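Long-range contacts in endo-beta-1,2-glucanase (Talaromyces funiculosus, PDB 6IMV), which hydrolyses internal beta-1,2-glucosidic linkages of beta-1,2-glucans as an endo-acting glycoside hydrolase: residues Gly215-Val220 and Glu270-Tyr275; Met343-Asn348 and Thr382-Phe387; Leu378-Pro383 and Thr417-Arg422. All coordinates share one frame; numbering follows the deposited sequence.

Contact 1 of 3, residues Gly215-Val220 and Glu270-Tyr275; sequences GKVCAV and EALWEY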
loop_
_atom_site.group_PDB
_atom_site.type_symbol
_atom_site.label_atom_id
_atom_site.label_comp_id
_atom_site.label_asym_id
_atom_site.label_seq_id
_atom_site.Cartn_x
_atom_site.Cartn_y
_atom_site.Cartn_z
ATOM N N GLY A 215 -8.657 13.542 -20.976
ATOM C CA GLY A 215 -8.350 13.402 -19.548
ATOM C C GLY A 215 -8.793 12.069 -18.965
ATOM O O GLY A 215 -8.649 11.851 -17.755
ATOM N N LYS A 216 -9.320 11.172 -19.812
ATOM C CA LYS A 216 -9.867 9.896 -19.361
ATOM C C LYS A 216 -8.768 8.836 -19.425
ATOM O O LYS A 216 -8.185 8.603 -20.485
ATOM C CB LYS A 216 -11.096 9.501 -20.184
ATOM C CG LYS A 216 -12.303 10.394 -19.950
ATOM C CD LYS A 216 -13.485 10.149 -20.869
ATOM C CE LYS A 216 -14.559 11.202 -20.686
ATOM N NZ LYS A 216 -15.854 10.775 -21.267
ATOM N N VAL A 217 -8.515 8.199 -18.277
ATOM C CA VAL A 217 -7.493 7.163 -18.120
ATOM C C VAL A 217 -8.199 5.887 -17.657
ATOM O O VAL A 217 -8.907 5.928 -16.658
ATOM C CB VAL A 217 -6.409 7.603 -17.116
ATOM C CG1 VAL A 217 -5.403 6.485 -16.840
ATOM C CG2 VAL A 217 -5.686 8.870 -17.564
ATOM N N CYS A 218 -8.021 4.766 -18.374
ATOM C CA CYS A 218 -8.712 3.520 -18.006
ATOM C C CYS A 218 -8.273 3.059 -16.608
ATOM O O CYS A 218 -7.088 2.993 -16.323
ATOM C CB CYS A 218 -8.442 2.363 -18.959
ATOM S SG CYS A 218 -8.527 2.781 -20.716
ATOM N N ALA A 219 -9.247 2.707 -15.762
ATOM C CA ALA A 219 -8.978 1.981 -14.529
ATOM C C ALA A 219 -8.490 0.572 -14.881
ATOM O O ALA A 219 -7.498 0.069 -14.303
ATOM C CB ALA A 219 -10.210 1.955 -13.656
ATOM N N VAL A 220 -9.176 -0.052 -15.845
ATOM C CA VAL A 220 -8.779 -1.346 -16.391
ATOM C C VAL A 220 -8.817 -1.254 -17.914
ATOM O O VAL A 220 -9.814 -0.835 -18.480
ATOM C CB VAL A 220 -9.681 -2.486 -15.882
ATOM C CG1 VAL A 220 -9.308 -3.822 -16.506
ATOM C CG2 VAL A 220 -9.667 -2.584 -14.366
ATOM N N GLU A 270 -3.427 19.114 -19.103
ATOM C CA GLU A 270 -4.437 19.978 -18.493
ATOM C C GLU A 270 -5.760 19.209 -18.371
ATOM O O GLU A 270 -6.446 19.315 -17.360
ATOM C CB GLU A 270 -4.614 21.274 -19.288
ATOM C CG GLU A 270 -5.098 22.425 -18.426
ATOM C CD GLU A 270 -3.994 23.057 -17.593
ATOM O OE1 GLU A 270 -2.861 23.191 -18.115
ATOM O OE2 GLU A 270 -4.256 23.417 -16.427
ATOM N N ALA A 271 -6.093 18.408 -19.390
ATOM C CA ALA A 271 -7.336 17.616 -19.388
ATOM C C ALA A 271 -7.312 16.556 -18.269
ATOM O O ALA A 271 -8.348 16.291 -17.673
ATOM C CB ALA A 271 -7.573 16.993 -20.749
ATOM N N LEU A 272 -6.142 15.964 -17.982
ATOM C CA LEU A 272 -6.010 15.002 -16.876
ATOM C C LEU A 272 -6.538 15.629 -15.577
ATOM O O LEU A 272 -7.352 15.039 -14.890
ATOM C CB LEU A 272 -4.542 14.590 -16.695
ATOM C CG LEU A 272 -3.958 13.639 -17.739
ATOM C CD1 LEU A 272 -2.490 13.365 -17.432
ATOM C CD2 LEU A 272 -4.737 12.333 -17.803
ATOM N N TRP A 273 -6.058 16.836 -15.262
ATOM C CA TRP A 273 -6.359 17.474 -13.983
ATOM C C TRP A 273 -7.776 18.054 -13.984
ATOM O O TRP A 273 -8.461 18.015 -12.965
ATOM C CB TRP A 273 -5.283 18.499 -13.629
ATOM C CG TRP A 273 -3.992 17.800 -13.341
ATOM C CD1 TRP A 273 -2.914 17.697 -14.167
ATOM C CD2 TRP A 273 -3.669 17.047 -12.158
ATOM N NE1 TRP A 273 -1.936 16.941 -13.574
ATOM C CE2 TRP A 273 -2.366 16.532 -12.342
ATOM C CE3 TRP A 273 -4.331 16.789 -10.951
ATOM C CZ2 TRP A 273 -1.726 15.760 -11.376
ATOM C CZ3 TRP A 273 -3.697 16.027 -9.991
ATOM C CH2 TRP A 273 -2.412 15.515 -10.206
ATOM N N GLU A 274 -8.232 18.515 -15.150
ATOM C CA GLU A 274 -9.571 19.049 -15.289
ATOM C C GLU A 274 -10.596 17.939 -15.038
ATOM O O GLU A 274 -11.549 18.128 -14.302
ATOM C CB GLU A 274 -9.757 19.647 -16.679
ATOM C CG GLU A 274 -11.073 20.381 -16.837
ATOM C CD GLU A 274 -11.232 21.066 -18.183
ATOM O OE1 GLU A 274 -10.195 21.312 -18.846
ATOM O OE2 GLU A 274 -12.390 21.340 -18.565
ATOM N N TYR A 275 -10.378 16.779 -15.660
ATOM C CA TYR A 275 -11.301 15.671 -15.564
ATOM C C TYR A 275 -11.311 15.109 -14.134
ATOM O O TYR A 275 -12.306 14.545 -13.695
ATOM C CB TYR A 275 -10.954 14.584 -16.582
ATOM C CG TYR A 275 -12.015 13.524 -16.675
ATOM C CD1 TYR A 275 -13.237 13.810 -17.265
ATOM C CD2 TYR A 275 -11.831 12.266 -16.134
ATOM C CE1 TYR A 275 -14.241 12.861 -17.340
ATOM C CE2 TYR A 275 -12.818 11.300 -16.211
ATOM C CZ TYR A 275 -14.026 11.600 -16.818
ATOM O OH TYR A 275 -15.011 10.668 -16.892
HETATM O O HOH W 1 -7.603 12.412 -15.282
#

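Contact 2 of 3, residues Met343-Asn348 and Thr382-Phe387; sequences MFASIN and TPYSVF. With BGC (beta-D-glucopyranose), chain I.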
loop_
_atom_site.group_PDB
_atom_site.type_symbol
_atom_site.label_atom_id
_atom_site.label_comp_id
_atom_site.label_asym_id
_atom_site.label_seq_id
_atom_site.Cartn_x
_atom_site.Cartn_y
_atom_site.Cartn_z
ATOM N N MET A 343 -9.334 0.975 13.752
ATOM C CA MET A 343 -9.755 1.804 12.645
ATOM C C MET A 343 -9.955 0.924 11.398
ATOM O O MET A 343 -9.632 -0.263 11.413
ATOM C CB MET A 343 -8.740 2.927 12.409
ATOM C CG MET A 343 -8.597 3.846 13.593
ATOM S SD MET A 343 -7.516 5.275 13.303
ATOM C CE MET A 343 -5.898 4.499 13.301
ATOM N N PHE A 344 -10.502 1.525 10.335
ATOM C CA PHE A 344 -11.096 0.812 9.209
ATOM C C PHE A 344 -10.307 1.014 7.904
ATOM O O PHE A 344 -9.869 2.121 7.574
ATOM C CB PHE A 344 -12.531 1.300 9.000
ATOM C CG PHE A 344 -13.481 0.919 10.106
ATOM C CD1 PHE A 344 -13.862 -0.400 10.278
ATOM C CD2 PHE A 344 -13.996 1.881 10.963
ATOM C CE1 PHE A 344 -14.743 -0.751 11.291
ATOM C CE2 PHE A 344 -14.878 1.530 11.972
ATOM C CZ PHE A 344 -15.251 0.212 12.132
ATOM N N ALA A 345 -10.182 -0.085 7.150
ATOM C CA ALA A 345 -9.637 -0.088 5.806
ATOM C C ALA A 345 -10.123 -1.343 5.068
ATOM O O ALA A 345 -10.473 -2.349 5.700
ATOM C CB ALA A 345 -8.126 -0.026 5.861
ATOM N N SER A 346 -10.164 -1.270 3.738
ATOM C CA SER A 346 -10.466 -2.421 2.904
ATOM C C SER A 346 -9.600 -3.604 3.362
ATOM O O SER A 346 -8.375 -3.466 3.545
ATOM C CB SER A 346 -10.243 -2.115 1.439
ATOM O OG SER A 346 -10.931 -0.938 1.041
ATOM N N ILE A 347 -10.231 -4.766 3.552
ATOM C CA ILE A 347 -9.593 -5.877 4.268
ATOM C C ILE A 347 -10.361 -7.181 4.007
ATOM O O ILE A 347 -11.571 -7.169 3.727
ATOM C CB ILE A 347 -9.530 -5.552 5.779
ATOM C CG1 ILE A 347 -8.561 -6.460 6.529
ATOM C CG2 ILE A 347 -10.916 -5.581 6.424
ATOM C CD1 ILE A 347 -7.115 -6.218 6.188
ATOM N N ASN A 348 -9.645 -8.305 4.122
ATOM C CA ASN A 348 -10.249 -9.628 4.138
ATOM C C ASN A 348 -11.099 -9.782 5.402
ATOM O O ASN A 348 -10.746 -9.295 6.483
ATOM C CB ASN A 348 -9.210 -10.747 4.041
ATOM C CG ASN A 348 -8.702 -10.913 2.626
ATOM O OD1 ASN A 348 -9.385 -11.502 1.788
ATOM N ND2 ASN A 348 -7.540 -10.353 2.341
ATOM N N THR A 382 -8.706 -3.488 11.218
ATOM C CA THR A 382 -7.412 -4.025 10.797
ATOM C C THR A 382 -6.272 -3.124 11.263
ATOM O O THR A 382 -6.357 -1.899 11.179
ATOM C CB THR A 382 -7.360 -4.243 9.280
ATOM O OG1 THR A 382 -6.055 -4.703 8.920
ATOM C CG2 THR A 382 -7.682 -2.993 8.487
ATOM N N PRO A 383 -5.145 -3.714 11.725
ATOM C CA PRO A 383 -3.968 -2.930 12.106
ATOM C C PRO A 383 -3.433 -1.967 11.031
ATOM O O PRO A 383 -2.942 -0.899 11.382
ATOM C CB PRO A 383 -2.930 -4.014 12.437
ATOM C CG PRO A 383 -3.771 -5.184 12.904
ATOM C CD PRO A 383 -4.965 -5.154 11.978
ATOM N N TYR A 384 -3.531 -2.320 9.743
ATOM C CA TYR A 384 -2.906 -1.491 8.690
ATOM C C TYR A 384 -3.654 -0.161 8.506
ATOM O O TYR A 384 -3.114 0.761 7.875
ATOM C CB TYR A 384 -2.746 -2.275 7.389
ATOM C CG TYR A 384 -3.780 -2.068 6.316
ATOM C CD1 TYR A 384 -4.926 -2.847 6.267
ATOM C CD2 TYR A 384 -3.580 -1.156 5.295
ATOM C CE1 TYR A 384 -5.860 -2.702 5.253
ATOM C CE2 TYR A 384 -4.513 -0.988 4.277
ATOM C CZ TYR A 384 -5.658 -1.765 4.252
ATOM O OH TYR A 384 -6.578 -1.607 3.246
ATOM N N SER A 385 -4.867 -0.047 9.067
ATOM C CA SER A 385 -5.614 1.211 9.117
ATOM C C SER A 385 -4.776 2.350 9.723
ATOM O O SER A 385 -5.048 3.520 9.463
ATOM C CB SER A 385 -6.914 1.054 9.864
ATOM O OG SER A 385 -6.687 0.742 11.236
ATOM N N VAL A 386 -3.759 2.010 10.517
ATOM C CA VAL A 386 -2.919 3.004 11.201
ATOM C C VAL A 386 -1.823 3.570 10.279
ATOM O O VAL A 386 -1.152 4.506 10.683
ATOM C CB VAL A 386 -2.256 2.420 12.463
ATOM C CG1 VAL A 386 -3.249 1.690 13.350
ATOM C CG2 VAL A 386 -1.069 1.530 12.120
ATOM N N PHE A 387 -1.590 3.002 9.091
ATOM C CA PHE A 387 -0.384 3.393 8.333
ATOM C C PHE A 387 -0.374 4.903 8.067
ATOM O O PHE A 387 0.669 5.524 8.245
ATOM C CB PHE A 387 -0.159 2.514 7.094
ATOM C CG PHE A 387 -0.812 2.956 5.815
ATOM C CD1 PHE A 387 -0.316 4.030 5.094
ATOM C CD2 PHE A 387 -1.894 2.258 5.298
ATOM C CE1 PHE A 387 -0.913 4.422 3.908
ATOM C CE2 PHE A 387 -2.493 2.656 4.114
ATOM C CZ PHE A 387 -1.993 3.728 3.412
HETATM C C2 BGC I . -8.482 -9.751 -3.174
HETATM C C3 BGC I . -7.931 -10.594 -2.011
HETATM C C4 BGC I . -6.629 -10.005 -1.433
HETATM C C5 BGC I . -6.799 -8.497 -1.189
HETATM C C6 BGC I . -5.523 -7.819 -0.682
HETATM C C1 BGC I . -8.540 -8.279 -2.789
HETATM O O1 BGC I . -9.008 -7.431 -3.841
HETATM O O2 BGC I . -9.800 -10.180 -3.465
HETATM O O3 BGC I . -7.706 -11.941 -2.428
HETATM O O4 BGC I . -6.240 -10.673 -0.215
HETATM O O5 BGC I . -7.236 -7.854 -2.392
HETATM O O6 BGC I . -4.525 -7.890 -1.697
#

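Contact 3 of 3, residues Leu378-Pro383 and Thr417-Arg422; sequences LDVITP and TESTRR. With NAG (2-acetamido-2-deoxy-beta-D-glucopyranose), chain C.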
loop_
_atom_site.group_PDB
_atom_site.type_symbol
_atom_site.label_atom_id
_atom_site.label_comp_id
_atom_site.label_asym_id
_atom_site.label_seq_id
_atom_site.Cartn_x
_atom_site.Cartn_y
_atom_site.Cartn_z
ATOM N N LEU A 378 -18.751 -2.104 8.771
ATOM C CA LEU A 378 -17.894 -1.589 9.837
ATOM C C LEU A 378 -17.791 -2.581 11.004
ATOM O O LEU A 378 -17.555 -2.183 12.146
ATOM C CB LEU A 378 -18.490 -0.261 10.314
ATOM C CG LEU A 378 -18.621 0.824 9.249
ATOM C CD1 LEU A 378 -19.249 2.080 9.842
ATOM C CD2 LEU A 378 -17.265 1.128 8.629
ATOM N N ASP A 379 -17.926 -3.880 10.730
ATOM C CA ASP A 379 -17.843 -4.870 11.806
ATOM C C ASP A 379 -16.410 -5.412 11.952
ATOM O O ASP A 379 -16.122 -6.063 12.943
ATOM C CB ASP A 379 -18.877 -5.985 11.626
ATOM C CG ASP A 379 -18.762 -6.752 10.325
ATOM O OD1 ASP A 379 -18.045 -6.310 9.424
ATOM O OD2 ASP A 379 -19.393 -7.797 10.238
ATOM N N VAL A 380 -15.525 -5.123 10.984
ATOM C CA VAL A 380 -14.159 -5.657 10.958
ATOM C C VAL A 380 -13.146 -4.505 10.875
ATOM O O VAL A 380 -13.248 -3.632 10.002
ATOM C CB VAL A 380 -13.991 -6.646 9.786
ATOM C CG1 VAL A 380 -12.534 -7.064 9.580
ATOM C CG2 VAL A 380 -14.898 -7.861 9.961
ATOM N N ILE A 381 -12.134 -4.571 11.756
ATOM C CA ILE A 381 -11.051 -3.592 11.885
ATOM C C ILE A 381 -9.718 -4.288 11.568
ATOM O O ILE A 381 -9.604 -5.521 11.651
ATOM C CB ILE A 381 -11.030 -2.962 13.293
ATOM C CG1 ILE A 381 -11.016 -4.025 14.396
ATOM C CG2 ILE A 381 -12.179 -1.974 13.452
ATOM C CD1 ILE A 381 -10.873 -3.478 15.793
ATOM N N THR A 382 -8.706 -3.488 11.218
ATOM C CA THR A 382 -7.412 -4.025 10.797
ATOM C C THR A 382 -6.272 -3.124 11.263
ATOM O O THR A 382 -6.357 -1.899 11.179
ATOM C CB THR A 382 -7.360 -4.243 9.280
ATOM O OG1 THR A 382 -6.055 -4.703 8.920
ATOM C CG2 THR A 382 -7.682 -2.993 8.487
ATOM N N PRO A 383 -5.145 -3.714 11.725
ATOM C CA PRO A 383 -3.968 -2.930 12.106
ATOM C C PRO A 383 -3.433 -1.967 11.031
ATOM O O PRO A 383 -2.942 -0.899 11.382
ATOM C CB PRO A 383 -2.930 -4.014 12.437
ATOM C CG PRO A 383 -3.771 -5.184 12.904
ATOM C CD PRO A 383 -4.965 -5.154 11.978
ATOM N N THR A 417 -1.803 -10.107 12.552
ATOM C CA THR A 417 -2.830 -10.843 11.836
ATOM C C THR A 417 -3.660 -9.857 10.995
ATOM O O THR A 417 -3.772 -8.669 11.350
ATOM C CB THR A 417 -3.675 -11.636 12.841
ATOM O OG1 THR A 417 -2.803 -12.406 13.669
ATOM C CG2 THR A 417 -4.679 -12.552 12.186
ATOM N N GLU A 418 -4.255 -10.365 9.907
ATOM C CA GLU A 418 -4.976 -9.565 8.891
ATOM C C GLU A 418 -5.997 -8.614 9.541
ATOM O O GLU A 418 -5.966 -7.393 9.315
ATOM C CB GLU A 418 -5.655 -10.504 7.887
ATOM C CG GLU A 418 -6.561 -9.805 6.872
ATOM C CD GLU A 418 -5.925 -9.358 5.569
ATOM O OE1 GLU A 418 -4.684 -9.415 5.463
ATOM O OE2 GLU A 418 -6.676 -8.936 4.657
ATOM N N SER A 419 -6.931 -9.172 10.318
ATOM C CA SER A 419 -8.070 -8.403 10.812
ATOM C C SER A 419 -8.803 -9.160 11.919
ATOM O O SER A 419 -8.663 -10.367 12.032
ATOM C CB SER A 419 -9.022 -8.064 9.691
ATOM O OG SER A 419 -9.732 -9.212 9.272
ATOM N N THR A 420 -9.586 -8.405 12.702
ATOM C CA THR A 420 -10.486 -8.919 13.723
ATOM C C THR A 420 -11.832 -8.190 13.617
ATOM O O THR A 420 -11.886 -7.004 13.303
ATOM C CB THR A 420 -9.903 -8.744 15.133
ATOM O OG1 THR A 420 -10.830 -9.279 16.078
ATOM C CG2 THR A 420 -9.603 -7.306 15.501
ATOM N N ARG A 421 -12.915 -8.906 13.922
ATOM C CA ARG A 421 -14.173 -8.256 14.207
ATOM C C ARG A 421 -13.963 -7.304 15.391
ATOM O O ARG A 421 -13.223 -7.630 16.345
ATOM C CB ARG A 421 -15.254 -9.294 14.516
ATOM C CG ARG A 421 -15.788 -10.013 13.284
ATOM C CD ARG A 421 -16.944 -10.944 13.600
ATOM N NE ARG A 421 -18.074 -10.205 14.158
ATOM C CZ ARG A 421 -19.043 -9.622 13.455
ATOM N NH1 ARG A 421 -19.026 -9.642 12.132
ATOM N NH2 ARG A 421 -20.027 -9.010 14.086
ATOM N N ARG A 422 -14.608 -6.134 15.348
ATOM C CA ARG A 422 -14.477 -5.190 16.455
ATOM C C ARG A 422 -15.127 -5.758 17.728
ATOM O O ARG A 422 -14.767 -5.344 18.825
ATOM C CB ARG A 422 -15.006 -3.800 16.088
ATOM C CG ARG A 422 -16.488 -3.724 15.759
ATOM C CD ARG A 422 -16.844 -2.305 15.370
ATOM N NE ARG A 422 -18.212 -2.163 14.905
ATOM C CZ ARG A 422 -19.273 -2.056 15.689
ATOM N NH1 ARG A 422 -19.145 -2.101 17.005
ATOM N NH2 ARG A 422 -20.463 -1.914 15.139
HETATM C C1 NAG C . -23.089 -11.995 7.954
HETATM C C2 NAG C . -24.073 -11.758 9.096
HETATM C C3 NAG C . -25.275 -12.709 9.010
HETATM C C4 NAG C . -25.837 -12.834 7.599
HETATM C C5 NAG C . -24.671 -13.138 6.646
HETATM C C6 NAG C . -25.077 -13.427 5.205
HETATM C C7 NAG C . -22.875 -11.154 11.161
HETATM C C8 NAG C . -22.170 -11.746 12.344
HETATM N N2 NAG C . -23.380 -12.051 10.331
HETATM O O3 NAG C . -26.323 -12.278 9.883
HETATM O O4 NAG C . -26.854 -13.855 7.617
HETATM O O5 NAG C . -23.770 -12.018 6.697
HETATM O O6 NAG C . -25.358 -12.201 4.521
HETATM O O7 NAG C . -22.959 -9.949 10.986
#

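Contact 1 of 3, residues Gly215-Val220 and Glu270-Tyr275
Gly215 rests against the flank of helix 266-276, its CA 3.4 Å from Ala271 O in a CA-H...O contact and 3.7 Å from Leu272 N. It belongs to the tight turn joining strands 211-213 and 216-217 of a small beta hairpin. Its positive phi (82°) suits glycine, and a beta carbon here would collide with Ala271 O and with Tyr275 CB. The close fit continues inward, where the CG2 branch of Val217 meets the CD2 branch of Leu272 at 3.6 Å. Both are buried, and helix 252-261 adds Phe254 and Leu258 against Val217 and Thr255 against Leu272.

The other flank, where Lys216 and Tyr275 meet, is partly exposed. Here the extended chain of Lys216 crosses the Tyr275 ring obliquely, with CG over one face in a CH-pi contact, 3.9 Å from the ring centroid and displaced toward the rim. Farther out, Lys216 CE approaches Tyr275 CE1 at 3.7 Å. An alanine in place of Tyr275 would probably leave the aliphatic part of Lys216 without its aromatic support, freer to swing, and open a gap beside Gly215 O, which Tyr275 CD2 now approaches to 3.6 Å.

No direct hydrogen bond joins the segments; a single water bridges Gly215 O and Leu272 O, 2.7 Å from each. The hairpin is therefore held to the helix by close shape fit and dispersion, with its polar link relayed through water.

Contact 2 of 3, residues Met343-Asn348 and Thr382-Phe387
Tyr384 has a chi1 of 99°, away from the staggered positions, which sets its CG, and Ile347 carries CG1 anti to its backbone N (chi1 -164°); the ring and CD1 beyond them meet where the chain enters the hairpin of strands 347-352 and 357-362. The partner is a 3-10 turn, residues 383-385, leading toward helix 387-392. Tyr384 OH donates to Ser346 O at 2.6 Å, a short bond on a lone pair in the carbonyl plane, which pins the ring at its tip. Ile347 CD1 lies at the ring edge, 3.8 Å from Tyr384 CE1, and the methyl of Ala345 presses on Tyr384 CZ at 3.4 Å.

Ile347 also reaches tip to tip toward Thr382, CD1 lying 3.3 Å from OG1, a hydroxyl bonded to the backbone O of Glu418. At the other end Thr382 N makes a weak hydrogen bond to Met343 O. Ser385 OG donates to Thr382 O at 2.7 Å, so this carbonyl, which also accepts from Ser385 N, is gripped twice and the turn is braced. The side chains of Met343 and Val386 cross at about a right angle, CE meeting CG1 at 3.9 Å.

The strand carries the contact into the glucose pocket, where Asp60 also binds the sugar: Asn348 ND2 donates to O4 of the beta-D-glucopyranose at 2.9 Å, with an N-H...O angle of 169°.

Contact 3 of 3, residues Leu378-Pro383 and Thr417-Arg422
Val380 and Ile381 form a short edge strand of the antiparallel sheet that includes strand 415-421, pairing with Arg421 and Thr420. Ile381 and Thr420 are the hydrogen-bonded pair: Ile381 N donates to Thr420 O at 2.9 Å, and Thr420 N returns a bond to Ile381 O at 3.1 Å. Val380 and Arg421 make the adjoining non-hydrogen-bonded pair. Ile381 CG1 sits between its backbone N and carbonyl carbon (chi1 52°), beside Thr420 CG2 at 3.7 Å, the two side chains pointing the same way.

Beyond the two bridges, further hydrogen bonds hold the segments at both ends. Thr382 OG1 donates to Glu418 O at 2.7 Å, nearly along the C=O axis. At the other end Arg422 N binds Asp379 O at 2.8 Å, while Arg422 NE, its guanidinium edge-on, donates to Leu378 O at 2.8 Å.

On the Val380 side of the sheet, Asp379 OD2 and Arg421 NH1 form a salt bridge of 2.7 Å. Its hydrogen bond is weak, bent to 122° at the hydrogen, and the carboxylate and guanidinium planes stand 88° apart. Arg421 probably offsets some of the repulsion between Asp379 and nearby Glu377, and also bridges to Asp423 through NH2. The acetyl methyl C8 of an N-acetylglucosamine lies over one face of the guanidinium, 3.8 Å from Arg421 NH1.

Around the pair, Ile381 packs on Met404 of helix 394-405, Thr420 on Val427 of strand 427-432, and Val380 on Asn349 of strand 347-352.

In the fold
From the N terminus, contact 1 comes first: it closes a loop of 49 residues containing helix 252-261, and fastens the hairpin after helix 186-210 to helix 266-276. Contact 2 opens only after this loop is complete, and the two lie far apart, their centres 29 Å from each other. Contacts 2 and 3 follow, contact 3 opening on the stretch where contact 2 ends, with Thr382 and Pro383 common to both; no loop nests in another. Contact 2 closes the stretch that holds most of the hairpin 347-352/357-362; contact 3 closes the next one, with helices 387-392 and 394-405. Their centres are 7 Å apart, and Asn348 joins them through probable hydrogen bonds to Glu418 and Ser419, linking the glucose pocket to the antiparallel sheet.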